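Local coordinates for protein fatty acid amide hydrolase (Candida albicans, PDB 6KVR) that probably hydrolyses monocarboxylic acid amides, such as fatty acid amides, to the carboxylate and ammonium as a member of the amidase signature family, at residues K25-K30 / G171-I176; I359-N364 / T499-D504; Y468-P473 / S534-A539. All coordinates share one frame; numbering follows the deposited sequence.

How the contacts relate
From the N terminus, contact 1 closes first. It lays the N-terminal helix 20-40 on a loop between strand 155-158 and helix 185-192. Contacts 2 and 3 come later and lie far from it, with nearest atoms about 28 Å and 19 Å away. Their segments alternate along the chain, so they cross: 359-364, then 468-473, then 499-504, then 534-539. Contact 2 packs helix 357-372 against the corner after strand 494-499. Contact 3 joins the loop after strand 462-466 to the turn leading into strand 540-546. The two touch through Gln503, which probably hydrogen-bonds Ala539 O and Gly538 N.

Contact 1: residues K25-K30 / G171-I176; sequences KEWLPK and GYVSKI
Trp27 and Ile176 bury the largest areas, and Lys30 comes next. Trp27 and Lys30 lie about one turn apart on helix 20-40. Ile176 belongs to a loop that contains a short 3-10 segment, and its N bonds Val173 O at 2.8 Å.

The Trp27 side chain leaves the helix with CG anti to its carbonyl carbon (chi1 -62°). This carries the indole toward the loop, and its six-membered ring does most of the touching. Ser174 CA sits over one face, 4.3 Å from the centroid of the Trp27 six-membered ring and 24° off the normal, in a CH-pi contact. Ile176 CG2 comes to the ring edge instead, 4.2 Å from Trp27 CZ3. Nearer the helix, Trp27 CB meets Val173 CG1 at 3.7 Å, and these two side chains slide past each other in opposite directions.

Ile176 is extended, with CG1 anti to the backbone N (chi1 -164°). Its tip reaches the helix backbone, and CD1 lies 3.3 Å from Lys30 O, which is close. The CG2 branch rests against CB and CD of Lys30. The lysine crosses the isoleucine obliquely with its aliphatic part. From CE onward it runs away from the loop.

Ser174 OG is bonded to Leu407 O. Ser411 touches both Trp27 and Val173, while Tyr34 of the same helix packs on Ile176. The Ser174 side chain is about 12 Å from that of Leu207, a predicted substrate-binding residue.

The contact fastens the N-terminal helix to a loop of the amidase fold. The indole carries most of the contact, and the lysine offers its methylenes while its ammonium stays out of the interface. The two segments are therefore held by van der Waals and CH-pi contact, without polar bonds between them.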
loop_
_atom_site.group_PDB
_atom_site.type_symbol
_atom_site.label_atom_id
_atom_site.label_comp_id
_atom_site.label_asym_id
_atom_site.label_seq_id
_atom_site.Cartn_x
_atom_site.Cartn_y
_atom_site.Cartn_z
ATOM N N LYS A 25 -38.368 16.961 -12.529
ATOM C CA LYS A 25 -39.266 17.228 -11.402
ATOM C C LYS A 25 -38.541 17.233 -10.054
ATOM O O LYS A 25 -38.709 18.170 -9.264
ATOM C CB LYS A 25 -40.411 16.212 -11.367
ATOM C CG LYS A 25 -41.733 16.851 -10.967
ATOM C CD LYS A 25 -42.920 15.892 -11.016
ATOM C CE LYS A 25 -44.115 16.552 -11.722
ATOM N NZ LYS A 25 -44.549 17.855 -11.114
ATOM N N GLU A 26 -37.759 16.187 -9.759
ATOM C CA GLU A 26 -37.216 16.000 -8.416
ATOM C C GLU A 26 -35.860 16.654 -8.191
ATOM O O GLU A 26 -35.530 16.957 -7.039
ATOM C CB GLU A 26 -37.070 14.508 -8.069
ATOM C CG GLU A 26 -38.156 13.618 -8.610
ATOM C CD GLU A 26 -39.452 13.777 -7.833
ATOM O OE1 GLU A 26 -39.441 14.482 -6.792
ATOM O OE2 GLU A 26 -40.486 13.211 -8.266
ATOM N N TRP A 27 -35.057 16.870 -9.234
ATOM C CA TRP A 27 -33.680 17.309 -9.000
ATOM C C TRP A 27 -33.324 18.647 -9.633
ATOM O O TRP A 27 -32.612 19.443 -9.009
ATOM C CB TRP A 27 -32.719 16.223 -9.476
ATOM C CG TRP A 27 -32.918 14.960 -8.690
ATOM C CD1 TRP A 27 -33.672 13.884 -9.050
ATOM C CD2 TRP A 27 -32.378 14.658 -7.396
ATOM N NE1 TRP A 27 -33.623 12.922 -8.070
ATOM C CE2 TRP A 27 -32.843 13.373 -7.041
ATOM C CE3 TRP A 27 -31.544 15.345 -6.507
ATOM C CZ2 TRP A 27 -32.504 12.756 -5.841
ATOM C CZ3 TRP A 27 -31.208 14.732 -5.305
ATOM C CH2 TRP A 27 -31.683 13.444 -4.988
ATOM N N LEU A 28 -33.816 18.933 -10.838
ATOM C CA LEU A 28 -33.490 20.191 -11.504
ATOM C C LEU A 28 -33.742 21.443 -10.668
ATOM O O LEU A 28 -32.913 22.368 -10.746
ATOM C CB LEU A 28 -34.254 20.282 -12.829
ATOM C CG LEU A 28 -34.008 21.536 -13.676
ATOM C CD1 LEU A 28 -32.509 21.808 -13.886
ATOM C CD2 LEU A 28 -34.723 21.395 -15.012
ATOM N N PRO A 29 -34.824 21.562 -9.878
ATOM C CA PRO A 29 -34.943 22.753 -9.010
ATOM C C PRO A 29 -33.784 22.924 -8.033
ATOM O O PRO A 29 -33.321 24.055 -7.833
ATOM C CB PRO A 29 -36.279 22.530 -8.286
ATOM C CG PRO A 29 -37.068 21.651 -9.222
ATOM C CD PRO A 29 -36.051 20.736 -9.843
ATOM N N LYS A 30 -33.287 21.841 -7.428
ATOM C CA LYS A 30 -32.156 21.978 -6.511
ATOM C C LYS A 30 -30.902 22.448 -7.234
ATOM O O LYS A 30 -30.090 23.181 -6.654
ATOM C CB LYS A 30 -31.883 20.651 -5.806
ATOM C CG LYS A 30 -33.138 19.905 -5.396
ATOM C CD LYS A 30 -32.796 18.801 -4.425
ATOM C CE LYS A 30 -34.023 18.016 -4.046
ATOM N NZ LYS A 30 -34.362 18.352 -2.646
ATOM N N GLY A 171 -19.742 16.172 -8.348
ATOM C CA GLY A 171 -20.301 16.155 -9.682
ATOM C C GLY A 171 -21.575 15.344 -9.860
ATOM O O GLY A 171 -22.119 15.321 -10.974
ATOM N N TYR A 172 -22.075 14.683 -8.813
ATOM C CA TYR A 172 -23.278 13.856 -8.902
ATOM C C TYR A 172 -24.463 14.657 -8.380
ATOM O O TYR A 172 -24.440 15.129 -7.237
ATOM C CB TYR A 172 -23.130 12.560 -8.103
ATOM C CG TYR A 172 -22.007 11.652 -8.562
ATOM C CD1 TYR A 172 -22.159 10.829 -9.675
ATOM C CD2 TYR A 172 -20.796 11.615 -7.881
ATOM C CE1 TYR A 172 -21.137 9.984 -10.095
ATOM C CE2 TYR A 172 -19.768 10.790 -8.298
ATOM C CZ TYR A 172 -19.945 9.979 -9.407
ATOM O OH TYR A 172 -18.928 9.150 -9.814
ATOM N N VAL A 173 -25.492 14.828 -9.213
ATOM C CA VAL A 173 -26.637 15.622 -8.767
ATOM C C VAL A 173 -27.321 14.940 -7.590
ATOM O O VAL A 173 -27.753 15.602 -6.636
ATOM C CB VAL A 173 -27.609 15.883 -9.934
ATOM C CG1 VAL A 173 -28.972 16.347 -9.406
ATOM C CG2 VAL A 173 -27.000 16.933 -10.868
ATOM N N SER A 174 -27.382 13.599 -7.614
ATOM C CA SER A 174 -27.948 12.859 -6.497
ATOM C C SER A 174 -27.314 13.229 -5.161
ATOM O O SER A 174 -27.964 13.085 -4.125
ATOM C CB SER A 174 -27.811 11.356 -6.748
ATOM O OG SER A 174 -26.456 10.955 -6.606
ATOM N N LYS A 175 -26.082 13.738 -5.157
ATOM C CA LYS A 175 -25.393 14.086 -3.921
ATOM C C LYS A 175 -25.500 15.568 -3.573
ATOM O O LYS A 175 -24.821 16.029 -2.647
ATOM C CB LYS A 175 -23.918 13.678 -4.005
ATOM C CG LYS A 175 -23.703 12.182 -4.061
ATOM C CD LYS A 175 -23.725 11.641 -2.640
ATOM C CE LYS A 175 -24.026 10.170 -2.550
ATOM N NZ LYS A 175 -23.604 9.714 -1.204
ATOM N N ILE A 176 -26.336 16.330 -4.281
ATOM C CA ILE A 176 -26.470 17.746 -3.958
ATOM C C ILE A 176 -27.073 17.961 -2.577
ATOM O O ILE A 176 -27.022 19.081 -2.055
ATOM C CB ILE A 176 -27.293 18.471 -5.048
ATOM C CG1 ILE A 176 -27.119 19.993 -4.941
ATOM C CG2 ILE A 176 -28.756 18.071 -4.974
ATOM C CD1 ILE A 176 -27.917 20.763 -5.979
#

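Contact 2: residues I359-N364 / T499-D504; sequences IRRALN and TGIFQD
Segment 359-364 is a regular piece of helix, with Leu363 N bonded to Ile359 O. Segment 499-504 turns a corner at Gly500, whose positive phi of 82° suits glycine, and continues as the short strand 501-502. An ST turn shapes the corner: Ile501 N donates to Thr499 OG1 at 3.1 Å. Thr499 OG1 is also hydrogen-bonded to Val541 O. The two backbones come nearest at Ala362 and Ile501, with CA atoms 6.3 Å apart.

Ile501 covers Ala362. Its CD1 lies 3.7 Å from Ala362 CA and also touches the methyl of that alanine. The other branch, CG2, points to the guanidinium of Arg361 and is 3.6 Å from NH1.

Arg361 starts extended, with CG anti to the backbone N, and bends at chi3 (60°). This brings NH2 to the carbonyl of Phe502. The bond from Arg361 NH2 to Phe502 O is 3.1 Å long, with an N-H...O angle of 147°. The oxygen lies in the guanidinium plane, but the donor stands above the carbonyl plane. NH2 also forms a salt bridge with Asp508, which accepts from Asp504 N as well. The carboxylate of Asp504 itself stays apart, with OD2 5.6 Å from Arg361 NH2, and its OD1 is bonded to Thr506 N. Asp508, not Asp504, is thus the salt-bridge partner of Arg361 here.

Strand 540-546 lies next to both segments. Ala362 and Ile359 pack on its Val541, and the backbones of Thr499 and Ile501 bond the same residue. Through Leu363 the helix also reaches Leu464 of strand 462-466. Segment 499-504 continues from the neighbouring strand 494-499.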
loop_
_atom_site.group_PDB
_atom_site.type_symbol
_atom_site.label_atom_id
_atom_site.label_comp_id
_atom_site.label_asym_id
_atom_site.label_seq_id
_atom_site.Cartn_x
_atom_site.Cartn_y
_atom_site.Cartn_z
ATOM N N ILE A 359 3.452 19.282 -29.371
ATOM C CA ILE A 359 4.061 18.421 -28.353
ATOM C C ILE A 359 5.393 17.869 -28.846
ATOM O O ILE A 359 6.382 17.827 -28.099
ATOM C CB ILE A 359 3.110 17.273 -27.948
ATOM C CG1 ILE A 359 1.697 17.789 -27.625
ATOM C CG2 ILE A 359 3.665 16.541 -26.745
ATOM C CD1 ILE A 359 1.651 18.801 -26.491
ATOM N N ARG A 360 5.437 17.413 -30.097
ATOM C CA ARG A 360 6.688 16.923 -30.650
ATOM C C ARG A 360 7.764 18.002 -30.592
ATOM O O ARG A 360 8.891 17.746 -30.147
ATOM C CB ARG A 360 6.479 16.439 -32.081
ATOM C CG ARG A 360 7.762 15.897 -32.742
ATOM C CD ARG A 360 7.473 15.303 -34.114
ATOM N NE ARG A 360 6.817 16.280 -34.974
ATOM C CZ ARG A 360 6.197 15.972 -36.101
ATOM N NH1 ARG A 360 6.133 14.724 -36.530
ATOM N NH2 ARG A 360 5.636 16.944 -36.821
ATOM N N ARG A 361 7.423 19.228 -31.005
ATOM C CA ARG A 361 8.412 20.302 -31.032
ATOM C C ARG A 361 8.905 20.629 -29.628
ATOM O O ARG A 361 10.116 20.701 -29.385
ATOM C CB ARG A 361 7.834 21.550 -31.704
ATOM C CG ARG A 361 8.780 22.747 -31.692
ATOM C CD ARG A 361 8.311 23.911 -32.569
ATOM N NE ARG A 361 7.020 24.438 -32.155
ATOM C CZ ARG A 361 6.847 25.380 -31.237
ATOM N NH1 ARG A 361 7.872 25.944 -30.623
ATOM N NH2 ARG A 361 5.609 25.760 -30.922
ATOM N N ALA A 362 7.976 20.818 -28.681
ATOM C CA ALA A 362 8.379 21.187 -27.326
ATOM C C ALA A 362 9.213 20.087 -26.666
ATOM O O ALA A 362 10.214 20.372 -25.995
ATOM C CB ALA A 362 7.147 21.517 -26.487
ATOM N N LEU A 363 8.811 18.827 -26.831
ATOM C CA LEU A 363 9.622 17.730 -26.321
ATOM C C LEU A 363 11.030 17.777 -26.915
ATOM O O LEU A 363 12.032 17.719 -26.191
ATOM C CB LEU A 363 8.931 16.403 -26.629
ATOM C CG LEU A 363 9.600 15.159 -26.049
ATOM C CD1 LEU A 363 9.946 15.375 -24.576
ATOM C CD2 LEU A 363 8.688 13.949 -26.235
ATOM N N ASN A 364 11.122 17.926 -28.239
ATOM C CA ASN A 364 12.429 17.971 -28.891
ATOM C C ASN A 364 13.270 19.148 -28.400
ATOM O O ASN A 364 14.486 19.012 -28.206
ATOM C CB ASN A 364 12.254 18.042 -30.407
ATOM C CG ASN A 364 13.558 17.893 -31.133
ATOM O OD1 ASN A 364 14.202 16.851 -31.056
ATOM N ND2 ASN A 364 13.974 18.941 -31.825
ATOM N N THR A 499 6.851 23.926 -20.013
ATOM C CA THR A 499 8.122 24.055 -20.711
ATOM C C THR A 499 8.476 25.498 -21.068
ATOM O O THR A 499 9.633 25.761 -21.407
ATOM C CB THR A 499 8.108 23.227 -22.001
ATOM O OG1 THR A 499 7.130 23.768 -22.896
ATOM C CG2 THR A 499 7.756 21.796 -21.699
ATOM N N GLY A 500 7.529 26.433 -20.980
ATOM C CA GLY A 500 7.715 27.774 -21.501
ATOM C C GLY A 500 7.459 27.900 -22.987
ATOM O O GLY A 500 7.624 28.994 -23.544
ATOM N N ILE A 501 7.061 26.811 -23.643
ATOM C CA ILE A 501 6.729 26.801 -25.059
ATOM C C ILE A 501 5.216 26.852 -25.216
ATOM O O ILE A 501 4.467 26.298 -24.395
ATOM C CB ILE A 501 7.328 25.562 -25.746
ATOM C CG1 ILE A 501 8.850 25.689 -25.736
ATOM C CG2 ILE A 501 6.808 25.434 -27.183
ATOM C CD1 ILE A 501 9.578 24.400 -25.904
ATOM N N PHE A 502 4.764 27.552 -26.257
ATOM C CA PHE A 502 3.353 27.672 -26.582
ATOM C C PHE A 502 3.163 27.264 -28.027
ATOM O O PHE A 502 4.063 27.434 -28.858
ATOM C CB PHE A 502 2.852 29.100 -26.335
ATOM C CG PHE A 502 2.964 29.524 -24.897
ATOM C CD1 PHE A 502 4.209 29.820 -24.338
ATOM C CD2 PHE A 502 1.837 29.581 -24.085
ATOM C CE1 PHE A 502 4.329 30.191 -22.998
ATOM C CE2 PHE A 502 1.944 29.966 -22.742
ATOM C CZ PHE A 502 3.198 30.265 -22.199
ATOM N N GLN A 503 2.000 26.695 -28.321
ATOM C CA GLN A 503 1.710 26.348 -29.699
ATOM C C GLN A 503 1.814 27.596 -30.577
ATOM O O GLN A 503 1.455 28.707 -30.166
ATOM C CB GLN A 503 0.327 25.719 -29.817
ATOM C CG GLN A 503 0.022 25.134 -31.197
ATOM C CD GLN A 503 -0.778 26.085 -32.070
ATOM O OE1 GLN A 503 -0.917 27.273 -31.762
ATOM N NE2 GLN A 503 -1.318 25.562 -33.168
ATOM N N ASP A 504 2.334 27.399 -31.780
ATOM C CA ASP A 504 2.523 28.463 -32.764
ATOM C C ASP A 504 1.820 28.039 -34.042
ATOM O O ASP A 504 2.297 27.112 -34.724
ATOM C CB ASP A 504 4.012 28.700 -33.020
ATOM C CG ASP A 504 4.273 29.940 -33.858
ATOM O OD1 ASP A 504 3.497 30.214 -34.809
ATOM O OD2 ASP A 504 5.258 30.649 -33.551
#

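Contact 3: residues Y468-P473 / S534-A539; sequences YNNVAP and SQFVGA
The ring of Phe536 meets polar groups on a face and at its edge. On one face stands the amide nitrogen of Asn470: ND2 is 3.4 Å above the Phe536 ring plane, offset toward the rim. The side chains cross at about a right angle, and the amide plane stands 77° from the ring plane. At the edge, Ala472 O lies 3.2 Å from Phe536 CE1, and Pro473 CA is also near the ring plane. His474 stacks with the same ring. Within segment 468-473, the Tyr468 ring receives Val471 O at its edge.

Phe536 places its ring with CG anti to the carbonyl carbon (chi1 -69°). Asn470 extends toward it with CG anti to its own backbone N (chi1 -169°). Its other amide atom, OD1, is bonded to Ser356 OG, consistent with ND2 being the end turned to the ring.

Beside the ring lies an apolar patch. Val471 CB packs on Ala539 CB at 3.7 Å. Val471 CG2 touches Ala539 CB and lies 4.0 Å from Phe536 CB. Phe536 and Ala539 are the ends of a type II beta turn, with Gly538 at its third position. The closing bond, Ala539 N to Phe536 O, is weak at 3.4 Å. The turn sets both side chains toward segment 468-473, and Val471 also touches Pro358 and Ile359 of helix 357-372.

Every touching residue is buried. The Pro473 side chain is about 12 Å from Gly256, a predicted substrate-binding residue. The chemistry suits an aromatic ring: an N-H group lies over the electron-rich face, and a carbonyl oxygen meets the slightly positive C-H rim. Such weak polar contacts, with the valine-alanine packing, probably hold these two irregular loops together.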
loop_
_atom_site.group_PDB
_atom_site.type_symbol
_atom_site.label_atom_id
_atom_site.label_comp_id
_atom_site.label_asym_id
_atom_site.label_seq_id
_atom_site.Cartn_x
_atom_site.Cartn_y
_atom_site.Cartn_z
ATOM N N TYR A 468 -0.132 14.269 -22.956
ATOM C CA TYR A 468 -1.324 14.075 -23.769
ATOM C C TYR A 468 -0.824 14.149 -25.212
ATOM O O TYR A 468 0.258 14.679 -25.461
ATOM C CB TYR A 468 -2.389 15.139 -23.428
ATOM C CG TYR A 468 -3.628 15.159 -24.313
ATOM C CD1 TYR A 468 -4.366 14.011 -24.510
ATOM C CD2 TYR A 468 -4.049 16.329 -24.955
ATOM C CE1 TYR A 468 -5.480 14.007 -25.323
ATOM C CE2 TYR A 468 -5.180 16.338 -25.774
ATOM C CZ TYR A 468 -5.892 15.157 -25.943
ATOM O OH TYR A 468 -7.018 15.095 -26.746
ATOM N N ASN A 469 -1.576 13.578 -26.156
ATOM C CA ASN A 469 -1.117 13.587 -27.548
ATOM C C ASN A 469 -1.380 14.913 -28.246
ATOM O O ASN A 469 -1.363 14.991 -29.480
ATOM C CB ASN A 469 -1.785 12.457 -28.333
ATOM C CG ASN A 469 -3.289 12.422 -28.108
ATOM O OD1 ASN A 469 -3.789 11.634 -27.308
ATOM N ND2 ASN A 469 -4.005 13.324 -28.765
ATOM N N ASN A 470 -1.659 15.958 -27.482
ATOM C CA ASN A 470 -1.946 17.273 -28.029
ATOM C C ASN A 470 -1.801 18.264 -26.883
ATOM O O ASN A 470 -1.587 17.876 -25.729
ATOM C CB ASN A 470 -3.343 17.302 -28.669
ATOM C CG ASN A 470 -3.593 18.559 -29.492
ATOM O OD1 ASN A 470 -2.661 19.227 -29.942
ATOM N ND2 ASN A 470 -4.858 18.894 -29.672
ATOM N N VAL A 471 -1.901 19.546 -27.209
ATOM C CA VAL A 471 -2.113 20.574 -26.195
ATOM C C VAL A 471 -3.564 20.428 -25.755
ATOM O O VAL A 471 -4.238 19.484 -26.175
ATOM C CB VAL A 471 -1.823 21.984 -26.744
ATOM C CG1 VAL A 471 -0.333 22.148 -26.999
ATOM C CG2 VAL A 471 -2.567 22.191 -28.024
ATOM N N ALA A 472 -4.059 21.366 -24.941
ATOM C CA ALA A 472 -5.420 21.300 -24.417
ATOM C C ALA A 472 -6.422 20.971 -25.522
ATOM O O ALA A 472 -6.364 21.562 -26.608
ATOM C CB ALA A 472 -5.809 22.623 -23.750
ATOM N N PRO A 473 -7.344 20.056 -25.288
ATOM C CA PRO A 473 -8.305 19.674 -26.325
ATOM C C PRO A 473 -9.488 20.638 -26.376
ATOM O O PRO A 473 -9.703 21.466 -25.495
ATOM C CB PRO A 473 -8.751 18.284 -25.873
ATOM C CG PRO A 473 -8.773 18.417 -24.391
ATOM C CD PRO A 473 -7.560 19.305 -24.039
ATOM N N SER A 534 -4.959 26.087 -36.651
ATOM C CA SER A 534 -5.633 27.362 -36.434
ATOM C C SER A 534 -6.617 27.330 -35.269
ATOM O O SER A 534 -7.101 28.389 -34.862
ATOM C CB SER A 534 -6.355 27.810 -37.717
ATOM O OG SER A 534 -7.429 26.936 -38.058
ATOM N N GLN A 535 -6.895 26.158 -34.702
ATOM C CA GLN A 535 -7.926 26.005 -33.677
ATOM C C GLN A 535 -7.349 25.696 -32.291
ATOM O O GLN A 535 -8.102 25.340 -31.373
ATOM C CB GLN A 535 -8.904 24.904 -34.103
ATOM C CG GLN A 535 -9.878 25.299 -35.213
ATOM C CD GLN A 535 -10.830 26.414 -34.799
ATOM O OE1 GLN A 535 -10.650 27.583 -35.169
ATOM N NE2 GLN A 535 -11.862 26.054 -34.038
ATOM N N PHE A 536 -6.035 25.814 -32.115
ATOM C CA PHE A 536 -5.411 25.543 -30.827
ATOM C C PHE A 536 -4.367 26.607 -30.496
ATOM O O PHE A 536 -3.371 26.310 -29.830
ATOM C CB PHE A 536 -4.756 24.147 -30.798
ATOM C CG PHE A 536 -5.735 22.995 -30.828
ATOM C CD1 PHE A 536 -6.313 22.525 -29.655
ATOM C CD2 PHE A 536 -6.056 22.368 -32.026
ATOM C CE1 PHE A 536 -7.211 21.464 -29.674
ATOM C CE2 PHE A 536 -6.957 21.305 -32.058
ATOM C CZ PHE A 536 -7.532 20.847 -30.879
ATOM N N VAL A 537 -4.600 27.852 -30.929
ATOM C CA VAL A 537 -3.547 28.868 -30.976
ATOM C C VAL A 537 -2.994 29.175 -29.589
ATOM O O VAL A 537 -3.741 29.530 -28.666
ATOM C CB VAL A 537 -4.081 30.161 -31.613
ATOM C CG1 VAL A 537 -2.974 31.209 -31.645
ATOM C CG2 VAL A 537 -4.668 29.904 -33.013
ATOM N N GLY A 538 -1.666 29.105 -29.455
ATOM C CA GLY A 538 -1.006 29.646 -28.289
ATOM C C GLY A 538 -1.180 28.847 -27.018
ATOM O O GLY A 538 -0.817 29.344 -25.942
ATOM N N ALA A 539 -1.711 27.623 -27.113
ATOM C CA ALA A 539 -1.913 26.778 -25.937
ATOM C C ALA A 539 -0.576 26.359 -25.337
ATOM O O ALA A 539 0.333 25.955 -26.065
ATOM C CB ALA A 539 -2.710 25.531 -26.305
#